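Local coordinates for S-layer domain-containing protein (PDB 4QVS) that is of unknown function but carries a concanavalin A-like lectin/glucanase domain, a family in which carbohydrate binding is common, at residues G30-S36 and D55-P61; G83-D89 and M100-S106; G108-F112 and T124-S129; W136-A140 and L150-G154; L143-G148 and E159-S164. All blocks are in the same frame, centred on the assembly; numbering follows the deposited sequence.

Contact 1: G30-S36 and D55-P61; sequences GNAVLYS and DDYVALP
Tyr35 and Tyr57 face each other across strands 32-35 and 57-60 and give up more surface to this contact than any other pair. Their rings are nearly parallel, the planes 21° apart, but slid so far that they barely overlap, with centroids 4.7 Å apart. The phenol end of the partner, Tyr57 OH, therefore sits over the Tyr35 ring toward its rim, and Tyr35 CD2 comes within 3.3 Å of Tyr57 CZ. Tyr57 holds CG between its backbone N and carbonyl carbon (chi1 64°), which swings the ring toward its neighbour and sets Tyr35 CB over its face, a CH-pi contact 4.2 Å from the centroid. Ala59 CB lies at the edge of the Tyr35 ring, near its plane.

At the other end Pro61 lays CG against Gly30 O, 3.4 Å away. Two hydrogen-bonded pairs, Val33 with Ala59 and Tyr35 with Tyr57, hold the backbones, with Val33 N 2.8 Å from Ala59 O. The opposite face is apolar, with Leu34 CD1 4.1 Å from Val58 CG2. Beyond the strands Ser36 OG lies 2.7 Å from Asp56 OD2, although Ser50 O competes for the same proton.

Lys181 of the second subunit makes a cation-pi contact with Tyr57, and a strand of that subunit pairs with Val58 to Leu60. This is an antiparallel strand pair in a sheet continued across the dimer interface, consistent with a concanavalin A-like beta sandwich assembled from two chains.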
# COMPACT_ATOMS: atom_id res chain seq x y z
N GLY A 30 0.90 -13.81 -32.17
CA GLY A 30 2.14 -14.55 -32.33
C GLY A 30 2.80 -14.94 -31.02
O GLY A 30 2.32 -14.61 -29.91
N ASN A 31 3.92 -15.63 -31.16
CA ASN A 31 4.64 -16.14 -30.03
C ASN A 31 5.37 -15.08 -29.25
O ASN A 31 5.92 -14.14 -29.83
CB ASN A 31 5.62 -17.19 -30.49
CG ASN A 31 4.94 -18.38 -31.12
OD1 ASN A 31 3.76 -18.64 -30.84
ND2 ASN A 31 5.67 -19.12 -31.97
N ALA A 32 5.30 -15.19 -27.92
CA ALA A 32 6.14 -14.35 -27.06
C ALA A 32 7.56 -14.90 -27.15
O ALA A 32 7.73 -16.09 -27.26
CB ALA A 32 5.67 -14.37 -25.61
N VAL A 33 8.58 -14.05 -27.12
CA VAL A 33 9.93 -14.55 -27.16
C VAL A 33 10.65 -14.20 -25.87
O VAL A 33 10.74 -13.04 -25.47
CB VAL A 33 10.70 -13.94 -28.39
CG1 VAL A 33 12.07 -14.59 -28.50
CG2 VAL A 33 9.91 -14.18 -29.67
N LEU A 34 11.28 -15.21 -25.29
CA LEU A 34 12.02 -15.06 -24.04
C LEU A 34 13.51 -14.94 -24.28
O LEU A 34 14.05 -15.75 -25.01
CB LEU A 34 11.82 -16.32 -23.16
CG LEU A 34 12.63 -16.40 -21.84
CD1 LEU A 34 12.39 -15.16 -21.01
CD2 LEU A 34 12.32 -17.65 -20.99
N TYR A 35 14.15 -13.95 -23.64
CA TYR A 35 15.59 -13.77 -23.65
C TYR A 35 16.02 -13.92 -22.18
O TYR A 35 15.93 -12.99 -21.38
CB TYR A 35 15.96 -12.42 -24.25
CG TYR A 35 15.47 -12.26 -25.69
CD1 TYR A 35 16.21 -12.71 -26.77
CD2 TYR A 35 14.24 -11.69 -25.95
CE1 TYR A 35 15.77 -12.56 -28.08
CE2 TYR A 35 13.77 -11.55 -27.23
CZ TYR A 35 14.54 -11.99 -28.29
OH TYR A 35 14.03 -11.80 -29.51
N SER A 36 16.47 -15.13 -21.83
CA SER A 36 16.89 -15.45 -20.47
C SER A 36 17.68 -16.72 -20.52
O SER A 36 17.30 -17.66 -21.23
CB SER A 36 15.66 -15.66 -19.55
OG SER A 36 16.09 -15.89 -18.23
N ASP A 55 19.59 -8.54 -17.64
CA ASP A 55 19.35 -8.25 -19.06
C ASP A 55 18.27 -9.12 -19.70
O ASP A 55 18.09 -9.12 -20.90
CB ASP A 55 20.66 -8.35 -19.81
CG ASP A 55 21.36 -9.69 -19.64
OD1 ASP A 55 20.75 -10.72 -19.34
OD2 ASP A 55 22.59 -9.70 -19.82
N ASP A 56 17.52 -9.84 -18.87
CA ASP A 56 16.47 -10.72 -19.34
C ASP A 56 15.15 -10.01 -19.52
O ASP A 56 14.79 -9.16 -18.72
CB ASP A 56 16.21 -11.84 -18.28
CG ASP A 56 17.35 -12.78 -18.15
OD1 ASP A 56 18.35 -12.67 -18.92
OD2 ASP A 56 17.25 -13.65 -17.28
N TYR A 57 14.38 -10.44 -20.52
CA TYR A 57 13.05 -9.87 -20.79
C TYR A 57 12.23 -10.73 -21.73
O TYR A 57 12.71 -11.70 -22.26
CB TYR A 57 13.18 -8.46 -21.42
CG TYR A 57 13.85 -8.51 -22.78
CD1 TYR A 57 15.21 -8.62 -22.87
CD2 TYR A 57 13.12 -8.41 -23.96
CE1 TYR A 57 15.85 -8.66 -24.11
CE2 TYR A 57 13.78 -8.43 -25.23
CZ TYR A 57 15.15 -8.58 -25.26
OH TYR A 57 15.89 -8.66 -26.44
N VAL A 58 11.02 -10.29 -22.02
CA VAL A 58 10.17 -10.99 -22.93
C VAL A 58 9.71 -10.02 -23.98
O VAL A 58 9.25 -8.93 -23.65
CB VAL A 58 8.92 -11.54 -22.19
CG1 VAL A 58 8.02 -12.28 -23.16
CG2 VAL A 58 9.37 -12.46 -21.05
N ALA A 59 9.82 -10.43 -25.25
CA ALA A 59 9.33 -9.63 -26.34
C ALA A 59 7.98 -10.19 -26.69
O ALA A 59 7.82 -11.41 -26.87
CB ALA A 59 10.26 -9.70 -27.58
N LEU A 60 6.99 -9.31 -26.79
CA LEU A 60 5.64 -9.71 -27.17
C LEU A 60 5.53 -9.35 -28.64
O LEU A 60 6.28 -8.51 -29.13
CB LEU A 60 4.61 -8.94 -26.36
CG LEU A 60 4.62 -9.26 -24.85
CD1 LEU A 60 3.75 -8.28 -24.10
CD2 LEU A 60 4.10 -10.66 -24.61
N PRO A 61 4.58 -9.95 -29.34
CA PRO A 61 4.50 -9.60 -30.79
C PRO A 61 3.90 -8.22 -30.98
O PRO A 61 3.09 -7.76 -30.13
CB PRO A 61 3.60 -10.69 -31.38
CG PRO A 61 2.86 -11.28 -30.19
CD PRO A 61 3.73 -11.09 -28.97

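Contact 2: G83-D89 and M100-S106; sequences GEQPIFD and MRLTAES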
# COMPACT_ATOMS: atom_id res chain seq x y z
N GLY A 83 12.75 -2.04 -6.14
CA GLY A 83 13.44 -0.92 -6.77
C GLY A 83 12.78 -0.50 -8.08
O GLY A 83 11.79 -1.10 -8.52
N GLU A 84 13.36 0.52 -8.72
CA GLU A 84 12.82 1.08 -9.94
C GLU A 84 13.12 0.11 -11.09
O GLU A 84 14.29 -0.12 -11.43
CB GLU A 84 13.34 2.51 -10.15
CG GLU A 84 12.92 3.43 -9.00
CD GLU A 84 13.20 4.91 -9.21
OE1 GLU A 84 14.28 5.30 -9.71
OE2 GLU A 84 12.32 5.69 -8.85
N GLN A 85 12.06 -0.47 -11.66
CA GLN A 85 12.16 -1.49 -12.73
C GLN A 85 10.91 -1.51 -13.62
O GLN A 85 9.79 -1.44 -13.10
CB GLN A 85 12.28 -2.90 -12.10
CG GLN A 85 13.58 -3.27 -11.42
CD GLN A 85 13.38 -4.41 -10.42
OE1 GLN A 85 13.88 -5.53 -10.59
NE2 GLN A 85 12.62 -4.14 -9.38
N PRO A 86 11.09 -1.69 -14.95
CA PRO A 86 9.93 -1.76 -15.86
C PRO A 86 9.29 -3.11 -15.76
O PRO A 86 10.00 -4.10 -15.74
CB PRO A 86 10.55 -1.59 -17.26
CG PRO A 86 11.98 -1.99 -17.11
CD PRO A 86 12.31 -2.14 -15.63
N ILE A 87 7.97 -3.17 -15.64
CA ILE A 87 7.29 -4.44 -15.60
C ILE A 87 6.81 -4.76 -17.02
O ILE A 87 7.02 -5.86 -17.51
CB ILE A 87 6.11 -4.43 -14.60
CG1 ILE A 87 6.63 -4.20 -13.17
CG2 ILE A 87 5.40 -5.76 -14.70
CD1 ILE A 87 5.54 -4.06 -12.12
N PHE A 88 6.10 -3.81 -17.63
CA PHE A 88 5.73 -3.92 -19.05
C PHE A 88 5.80 -2.55 -19.74
O PHE A 88 5.72 -1.48 -19.11
CB PHE A 88 4.38 -4.65 -19.32
CG PHE A 88 3.15 -3.89 -18.94
CD1 PHE A 88 2.77 -2.73 -19.60
CD2 PHE A 88 2.30 -4.40 -17.95
CE1 PHE A 88 1.64 -2.04 -19.25
CE2 PHE A 88 1.15 -3.73 -17.63
CZ PHE A 88 0.81 -2.56 -18.26
N ASP A 89 5.89 -2.58 -21.05
CA ASP A 89 6.01 -1.33 -21.83
C ASP A 89 5.54 -1.65 -23.22
O ASP A 89 5.97 -2.61 -23.82
CB ASP A 89 7.44 -0.83 -21.72
CG ASP A 89 7.75 0.35 -22.59
OD1 ASP A 89 6.88 1.14 -22.95
OD2 ASP A 89 8.95 0.55 -22.81
N MSE A 100 2.81 3.36 -23.02
CA MSE A 100 2.19 3.10 -21.72
C MSE A 100 3.08 2.06 -21.11
O MSE A 100 3.54 1.15 -21.79
CB MSE A 100 0.68 2.90 -21.78
CG MSE A 100 0.29 1.49 -22.14
SE MSE A 100 -1.56 1.50 -22.79
CE MSE A 100 -1.35 -0.41 -22.80
N ARG A 101 3.38 2.23 -19.83
CA ARG A 101 4.35 1.42 -19.14
C ARG A 101 3.99 1.18 -17.65
O ARG A 101 3.65 2.12 -16.94
CB ARG A 101 5.61 2.22 -19.21
CG ARG A 101 6.85 1.58 -18.65
CD ARG A 101 8.07 2.36 -19.10
NE ARG A 101 8.08 3.76 -18.61
CZ ARG A 101 9.15 4.55 -18.65
NH1 ARG A 101 10.29 4.12 -19.16
NH2 ARG A 101 9.09 5.81 -18.18
N LEU A 102 4.11 -0.04 -17.18
CA LEU A 102 3.79 -0.34 -15.76
C LEU A 102 5.13 -0.53 -15.14
O LEU A 102 5.96 -1.25 -15.69
CB LEU A 102 2.94 -1.59 -15.56
CG LEU A 102 2.61 -1.95 -14.09
CD1 LEU A 102 1.59 -1.01 -13.50
CD2 LEU A 102 2.08 -3.36 -14.01
N THR A 103 5.37 0.12 -14.00
CA THR A 103 6.63 0.02 -13.35
C THR A 103 6.50 -0.32 -11.84
O THR A 103 5.50 -0.00 -11.19
CB THR A 103 7.37 1.33 -13.46
OG1 THR A 103 6.55 2.36 -12.94
CG2 THR A 103 7.67 1.69 -14.97
N ALA A 104 7.54 -0.99 -11.36
CA ALA A 104 7.78 -1.21 -9.95
C ALA A 104 8.49 0.06 -9.48
O ALA A 104 9.30 0.64 -10.23
CB ALA A 104 8.67 -2.42 -9.77
N GLU A 105 8.15 0.51 -8.27
CA GLU A 105 8.72 1.74 -7.73
C GLU A 105 9.77 1.53 -6.63
O GLU A 105 10.09 0.39 -6.26
CB GLU A 105 7.56 2.64 -7.27
CG GLU A 105 6.60 2.97 -8.41
CD GLU A 105 7.28 3.79 -9.50
OE1 GLU A 105 7.42 5.01 -9.31
OE2 GLU A 105 7.63 3.22 -10.56
N SER A 106 10.34 2.63 -6.14
CA SER A 106 11.40 2.56 -5.10
C SER A 106 11.07 1.75 -3.87
O SER A 106 11.97 1.41 -3.12
CB SER A 106 11.76 3.96 -4.59
OG SER A 106 12.40 4.71 -5.59
O HOH W 1 9.40 -2.18 -6.10
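Leu102 sets its CB over one face of the Phe88 ring, 3.6 Å from the centroid and 17° off the normal, somewhat toward the rim. Phe88 doubles back to receive it because CG lies between its own backbone N and carbonyl carbon (chi1 71°). Farther out Leu102 CD2 meets Ile87 CD1 at 4.0 Å, the two side chains crossing at a slant, and the same Ile87 methyl reaches on to Ala104 CB.

One leucine serves two consecutive residues because this is a classic beta bulge in the hairpin of strands 85-91 and 99-104. Leu102 O takes two N-H groups, from Ile87 N at 2.8 Å and from Phe88 N at 3.2 Å, and the register slips by one while the chain turns a corner at Ile87.

On the other face Asp89 CB packs on Arg101 CG at 3.9 Å, but their charged ends part, with planes 53° apart. Arg101 bends to salt bridges with Glu122 and with Asp190 of the second subunit, whereas Asp89 OD2 bonds to His183 of that subunit. At the end of the hairpin away from its turn, Thr103 OG1 lies 2.8 Å from Glu105 OE2, above the carboxylate plane, with Lys111 O as a second acceptor for the same proton.

Contact 3: G108-F112 and T124-S129; sequences GKIKF and TITSGS
Ser127 OG accepts the N-H of Ile110 at 2.8 Å, with an angle of 159° at the hydrogen, standing in for Ser127's own carbonyl, which would take this N-H if the regular ladder ran on. With OG held between its backbone N and carbonyl carbon (chi1 61°), the serine directs its hydroxyl at the facing strand, where it also lies 3.2 Å from Lys109 CA. Its own N-H returns the favour, Ser127 N giving a hydrogen bond of 2.9 Å to Ile110 O, so backbone and side chain together clamp Ile110 where the strand pairing ends.

Lys109 drapes its aliphatic chain along the backbone just beyond, CD 3.3 Å from Ser127 O, and its bend at chi3 carries CE round to Thr126 CG2.

Farther along, Phe112 and Ile125 exchange two backbone hydrogen bonds. Their side chains lie side by side and point the same way, with Ile125 CD1 at the ring's edge, 3.8 Å from Phe112 CD2. On the other face Lys111 CG touches Thr126 OG1 at 3.7 Å as the chain passes, while its NZ goes on to Tyr192 OH of the second subunit.

Phe112 also packs on Met100 and Leu102, and on Val141 of the second subunit. The arrangement is a beta hairpin of strands 110-115 and 123-126 at one margin of a four-stranded antiparallel sheet, as in a concanavalin A-like sandwich.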
# COMPACT_ATOMS: atom_id res chain seq x y z
N GLY A 108 8.16 -0.94 -3.63
CA GLY A 108 7.19 -2.06 -3.71
C GLY A 108 5.88 -1.56 -4.27
O GLY A 108 5.02 -2.36 -4.66
N LYS A 109 5.68 -0.24 -4.29
CA LYS A 109 4.53 0.31 -4.99
C LYS A 109 4.73 0.01 -6.48
O LYS A 109 5.79 -0.49 -6.88
CB LYS A 109 4.43 1.81 -4.81
CG LYS A 109 4.27 2.24 -3.38
CD LYS A 109 3.95 3.71 -3.29
CE LYS A 109 5.08 4.59 -3.76
NZ LYS A 109 4.97 5.92 -3.10
N ILE A 110 3.68 0.25 -7.25
CA ILE A 110 3.69 0.08 -8.71
C ILE A 110 3.06 1.33 -9.30
O ILE A 110 2.24 1.99 -8.65
CB ILE A 110 2.92 -1.17 -9.23
CG1 ILE A 110 1.46 -1.14 -8.83
CG2 ILE A 110 3.59 -2.44 -8.74
CD1 ILE A 110 0.65 -2.39 -9.20
N LYS A 111 3.47 1.65 -10.51
CA LYS A 111 2.95 2.81 -11.21
C LYS A 111 2.65 2.48 -12.65
O LYS A 111 3.41 1.80 -13.34
CB LYS A 111 3.97 3.93 -11.21
CG LYS A 111 3.46 5.21 -11.87
CD LYS A 111 4.41 6.37 -11.62
CE LYS A 111 5.66 6.20 -12.48
NZ LYS A 111 6.78 7.06 -12.02
N PHE A 112 1.54 3.01 -13.11
CA PHE A 112 1.15 2.86 -14.46
C PHE A 112 1.17 4.25 -15.03
O PHE A 112 0.73 5.18 -14.40
CB PHE A 112 -0.21 2.20 -14.56
CG PHE A 112 -0.69 2.07 -15.93
CD1 PHE A 112 -0.01 1.25 -16.83
CD2 PHE A 112 -1.78 2.78 -16.36
CE1 PHE A 112 -0.43 1.13 -18.14
CE2 PHE A 112 -2.21 2.67 -17.68
CZ PHE A 112 -1.52 1.84 -18.58
N THR A 124 -0.27 9.32 -14.74
CA THR A 124 0.01 8.13 -13.97
C THR A 124 -1.00 7.72 -12.93
O THR A 124 -1.86 8.50 -12.53
CB THR A 124 1.24 8.42 -13.16
OG1 THR A 124 0.91 9.42 -12.20
CG2 THR A 124 2.35 8.95 -14.05
N ILE A 125 -0.86 6.47 -12.48
CA ILE A 125 -1.63 5.93 -11.36
C ILE A 125 -0.59 5.22 -10.52
O ILE A 125 0.18 4.42 -11.05
CB ILE A 125 -2.63 4.85 -11.75
CG1 ILE A 125 -3.30 5.16 -13.08
CG2 ILE A 125 -3.65 4.67 -10.64
CD1 ILE A 125 -4.10 4.00 -13.63
N THR A 126 -0.57 5.50 -9.22
CA THR A 126 0.42 4.90 -8.34
C THR A 126 -0.25 4.21 -7.17
O THR A 126 -1.16 4.75 -6.59
CB THR A 126 1.38 5.98 -7.80
OG1 THR A 126 1.91 6.74 -8.89
CG2 THR A 126 2.52 5.34 -7.05
N SER A 127 0.20 3.01 -6.81
CA SER A 127 -0.40 2.30 -5.68
C SER A 127 -0.08 2.97 -4.31
O SER A 127 0.81 3.82 -4.22
CB SER A 127 0.01 0.83 -5.69
OG SER A 127 1.40 0.65 -5.59
N GLY A 128 -0.82 2.59 -3.27
CA GLY A 128 -0.70 3.21 -1.92
C GLY A 128 0.54 2.88 -1.09
O GLY A 128 1.16 1.84 -1.28
N SER A 129 0.92 3.78 -0.19
CA SER A 129 2.06 3.53 0.71
C SER A 129 1.59 2.54 1.81
O SER A 129 0.39 2.31 1.96
CB SER A 129 2.57 4.82 1.38
OG SER A 129 2.50 5.93 0.51

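Contact 4: W136-A140 and L150-G154; sequences WKHVA and LYING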
# COMPACT_ATOMS: atom_id res chain seq x y z
N TRP A 136 10.86 5.61 9.58
CA TRP A 136 9.93 6.59 10.19
C TRP A 136 8.85 7.04 9.23
O TRP A 136 9.15 7.49 8.14
CB TRP A 136 10.68 7.86 10.65
CG TRP A 136 11.37 7.75 11.98
CD1 TRP A 136 12.71 7.62 12.21
CD2 TRP A 136 10.74 7.74 13.26
NE1 TRP A 136 12.95 7.56 13.56
CE2 TRP A 136 11.76 7.63 14.23
CE3 TRP A 136 9.42 7.84 13.68
CZ2 TRP A 136 11.48 7.60 15.61
CZ3 TRP A 136 9.14 7.82 15.06
CH2 TRP A 136 10.17 7.70 16.00
N LYS A 137 7.58 6.91 9.60
CA LYS A 137 6.50 7.41 8.75
C LYS A 137 5.46 8.14 9.62
O LYS A 137 5.41 7.91 10.82
CB LYS A 137 5.86 6.26 7.94
CG LYS A 137 6.71 5.77 6.76
CD LYS A 137 5.91 4.84 5.84
CE LYS A 137 6.54 4.68 4.44
NZ LYS A 137 7.79 3.90 4.54
N HIS A 138 4.68 9.02 9.02
CA HIS A 138 3.64 9.73 9.74
C HIS A 138 2.32 9.02 9.52
O HIS A 138 1.98 8.69 8.40
CB HIS A 138 3.52 11.19 9.31
CG HIS A 138 2.59 11.99 10.17
ND1 HIS A 138 1.29 12.26 9.80
CD2 HIS A 138 2.75 12.51 11.41
CE1 HIS A 138 0.69 12.94 10.77
NE2 HIS A 138 1.56 13.11 11.75
N VAL A 139 1.58 8.76 10.58
CA VAL A 139 0.28 8.14 10.42
C VAL A 139 -0.81 8.98 11.05
O VAL A 139 -0.61 9.56 12.10
CB VAL A 139 0.26 6.74 11.03
CG1 VAL A 139 -1.12 6.11 10.89
CG2 VAL A 139 1.31 5.84 10.38
N ALA A 140 -1.97 9.03 10.41
CA ALA A 140 -3.11 9.75 10.97
C ALA A 140 -4.41 9.05 10.63
O ALA A 140 -4.50 8.36 9.61
CB ALA A 140 -3.14 11.19 10.47
N LEU A 150 -7.66 7.05 6.68
CA LEU A 150 -6.31 6.70 7.06
C LEU A 150 -5.36 7.43 6.18
O LEU A 150 -5.55 7.47 4.94
CB LEU A 150 -6.03 5.23 6.84
CG LEU A 150 -6.57 4.28 7.88
CD1 LEU A 150 -6.42 2.83 7.44
CD2 LEU A 150 -5.82 4.54 9.18
N TYR A 151 -4.30 7.93 6.80
CA TYR A 151 -3.24 8.62 6.11
C TYR A 151 -1.87 8.11 6.52
O TYR A 151 -1.61 7.88 7.72
CB TYR A 151 -3.22 10.10 6.47
CG TYR A 151 -4.41 10.91 6.06
CD1 TYR A 151 -5.53 11.03 6.88
CD2 TYR A 151 -4.36 11.64 4.89
CE1 TYR A 151 -6.60 11.81 6.50
CE2 TYR A 151 -5.43 12.41 4.50
CZ TYR A 151 -6.53 12.50 5.29
OH TYR A 151 -7.54 13.30 4.85
N ILE A 152 -0.99 7.95 5.53
CA ILE A 152 0.42 7.62 5.74
C ILE A 152 1.19 8.76 5.08
O ILE A 152 0.92 9.08 3.94
CB ILE A 152 0.84 6.29 5.12
CG1 ILE A 152 0.11 5.14 5.84
CG2 ILE A 152 2.35 6.13 5.25
CD1 ILE A 152 0.40 3.77 5.27
N ASN A 153 2.11 9.38 5.80
CA ASN A 153 2.80 10.57 5.29
C ASN A 153 1.92 11.56 4.54
O ASN A 153 2.31 12.09 3.50
CB ASN A 153 4.01 10.19 4.44
CG ASN A 153 5.06 9.48 5.25
OD1 ASN A 153 5.44 9.93 6.33
ND2 ASN A 153 5.55 8.37 4.72
N GLY A 154 0.71 11.79 5.04
CA GLY A 154 -0.20 12.78 4.47
C GLY A 154 -0.95 12.40 3.21
O GLY A 154 -1.60 13.26 2.59
O HOH W 2 0.18 10.96 7.79
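Asn153 holds His138 through both of the histidine's backbone polar atoms. Asn153 N bonds to His138 O at 2.7 Å, and His138 N bonds to Asn153 OD1 at 2.9 Å, approaching from 51° above the amide's carbonyl plane. The side-chain oxygen thus replaces a backbone acceptor just where the chain leaves strand 147-152. A water extends the grip: it lies 2.6 Å from His138 ND1, in the plane of the ring, accepts from Gly154 N at 2.9 Å and gives a weak bond to His138 O. The imidazole is tied by this to the turn beyond Asn153.

One step inward Ala140 and Tyr151 form a regular hydrogen-bonded pair, with Tyr151 N 2.8 Å from Ala140 O. Tyr151 has CG anti to its carbonyl carbon (chi1 -65°), and its ring turns an edge to that same oxygen, which lies near the ring plane.

Packing finishes the contact. Lys137 crosses the Asn153 amide at about a right angle, CG 3.5 Å from Asn153 ND2, and its CD meets Ile152 CG2 at 3.8 Å; its NZ continues to Thr132.

Helix 213-219 covers the His138, Ala140 and Tyr151 side of the sheet, through Leu219 and Ile216 among others. On the other side Leu150 and Ile152 pack on Val157 of strand 155-160, while Lys137 to Ala140 pair along their outer edge with a strand of the second subunit.

Contact 5: L143-G148 and E159-S164; sequences LSGDTG and ENNTLS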
# COMPACT_ATOMS: atom_id res chain seq x y z
N LEU A 143 -11.86 11.22 11.71
CA LEU A 143 -13.29 10.85 11.65
C LEU A 143 -14.06 12.14 11.44
O LEU A 143 -13.93 13.09 12.22
CB LEU A 143 -13.78 10.12 12.90
CG LEU A 143 -15.25 9.65 12.88
CD1 LEU A 143 -15.45 8.47 11.94
CD2 LEU A 143 -15.76 9.29 14.27
N SER A 144 -14.84 12.19 10.36
CA SER A 144 -15.65 13.35 10.01
C SER A 144 -17.03 12.87 9.64
O SER A 144 -17.27 12.45 8.50
CB SER A 144 -15.03 14.08 8.82
OG SER A 144 -15.97 14.95 8.25
N GLY A 145 -17.95 12.97 10.59
CA GLY A 145 -19.29 12.48 10.36
C GLY A 145 -19.11 11.00 10.17
O GLY A 145 -18.32 10.41 10.89
N ASP A 146 -19.77 10.43 9.17
CA ASP A 146 -19.71 8.99 8.89
C ASP A 146 -18.45 8.53 8.16
O ASP A 146 -18.26 7.32 7.98
CB ASP A 146 -20.92 8.55 8.06
CG ASP A 146 -22.22 8.71 8.80
OD1 ASP A 146 -22.19 9.21 9.94
OD2 ASP A 146 -23.27 8.33 8.26
N THR A 147 -17.60 9.46 7.75
CA THR A 147 -16.40 9.12 6.99
C THR A 147 -15.12 9.13 7.80
O THR A 147 -14.76 10.14 8.38
CB THR A 147 -16.21 10.12 5.85
OG1 THR A 147 -17.39 10.14 5.05
CG2 THR A 147 -15.02 9.73 4.99
N GLY A 148 -14.41 8.00 7.78
CA GLY A 148 -13.14 7.86 8.48
C GLY A 148 -12.03 7.73 7.46
O GLY A 148 -12.22 7.07 6.45
N GLU A 159 -10.64 4.67 3.28
CA GLU A 159 -11.82 5.36 3.81
C GLU A 159 -12.96 4.37 4.05
O GLU A 159 -13.02 3.30 3.44
CB GLU A 159 -12.41 6.37 2.83
CG GLU A 159 -11.70 7.69 2.66
CD GLU A 159 -12.36 8.49 1.54
OE1 GLU A 159 -13.60 8.47 1.42
OE2 GLU A 159 -11.62 9.10 0.75
N ASN A 160 -13.87 4.77 4.90
CA ASN A 160 -15.06 3.99 5.14
C ASN A 160 -16.11 5.03 5.49
O ASN A 160 -16.14 5.58 6.59
CB ASN A 160 -14.86 2.96 6.25
CG ASN A 160 -16.13 2.18 6.56
OD1 ASN A 160 -17.24 2.65 6.28
ND2 ASN A 160 -15.98 1.01 7.17
N ASN A 161 -16.97 5.26 4.52
CA ASN A 161 -18.00 6.27 4.62
C ASN A 161 -19.23 5.83 5.42
O ASN A 161 -20.21 6.56 5.49
CB ASN A 161 -18.38 6.68 3.18
CG ASN A 161 -17.16 7.10 2.36
OD1 ASN A 161 -16.21 7.69 2.87
ND2 ASN A 161 -17.19 6.80 1.07
N THR A 162 -19.17 4.65 6.03
CA THR A 162 -20.30 4.12 6.80
C THR A 162 -20.05 4.07 8.31
O THR A 162 -20.57 3.18 8.99
CB THR A 162 -20.57 2.66 6.40
OG1 THR A 162 -19.58 1.82 6.98
CG2 THR A 162 -20.57 2.51 4.88
N LEU A 163 -19.26 4.99 8.85
CA LEU A 163 -18.94 4.94 10.28
C LEU A 163 -19.79 5.89 11.13
O LEU A 163 -19.43 7.05 11.32
CB LEU A 163 -17.45 5.23 10.50
CG LEU A 163 -16.50 4.27 9.80
CD1 LEU A 163 -15.06 4.71 10.01
CD2 LEU A 163 -16.69 2.85 10.30
N SER A 164 -20.92 5.39 11.64
CA SER A 164 -21.82 6.15 12.49
C SER A 164 -21.55 5.96 13.96
O SER A 164 -22.01 6.76 14.77
CB SER A 164 -23.28 5.78 12.22
OG SER A 164 -23.76 6.45 11.07
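Asp146 and Leu163 meet where the type II' turn from Ser144 to Thr147, which links strands 137-144 and 147-152, is gripped by the chain leaving strand 155-160. Asp146 O accepts from Leu163 N at 2.7 Å, in the carbonyl plane and on a lone pair. Beyond the turn Gly148 and Asn160 exchange two longer backbone bonds, each 3.2 Å between Gly148 N and Asn160 O and between Asn160 N and Gly148 O.

Leu163 holds CG anti to its carbonyl carbon (chi1 -59°) and spreads over the turn: CD1 lies 4.0 Å from Gly148 CA, and CB meets Leu143 CD1 at 4.1 Å. Gly148 has no side chain to stand in that leucine's way. Past it Ser164 OG makes a weak bond to Asp146 OD1 at 3.4 Å.

The departing chain is shaped by an Asx turn. Asn160 OD1 takes Thr162 N at 2.8 Å and Thr162 OG1 at 2.6 Å, the hydroxyl on a lone pair in the amide's plane. With two donors on its oxygen, the Asn160 amide is fixed in rotation, which presents ND2 to its acceptor, Thr124 O of the second subunit; the same side chain thus shapes its own loop and fastens it to the partner.

Overall arrangement
From the N terminus, contact 1 comes first, strand 57-60 returning to strand 32-35 and closing a loop of 18 residues. Contacts 2 and 3 follow in series as successive hairpins of one four-stranded sheet; they touch directly where strands 99-104 and 110-115 lie side by side. The chain then runs from 124-129 into strand 137-144, and Ser129 packs on Ile152 of contact 4. Contacts 4 and 5 share strands 137-144 and 147-152, and their segments alternate along the chain, so they cross. Centres of contacts 1 and 5 are 48 Å apart, on opposite sides of the chain's centre. All five touch the second subunit, consistent with a domain-swapped dimer.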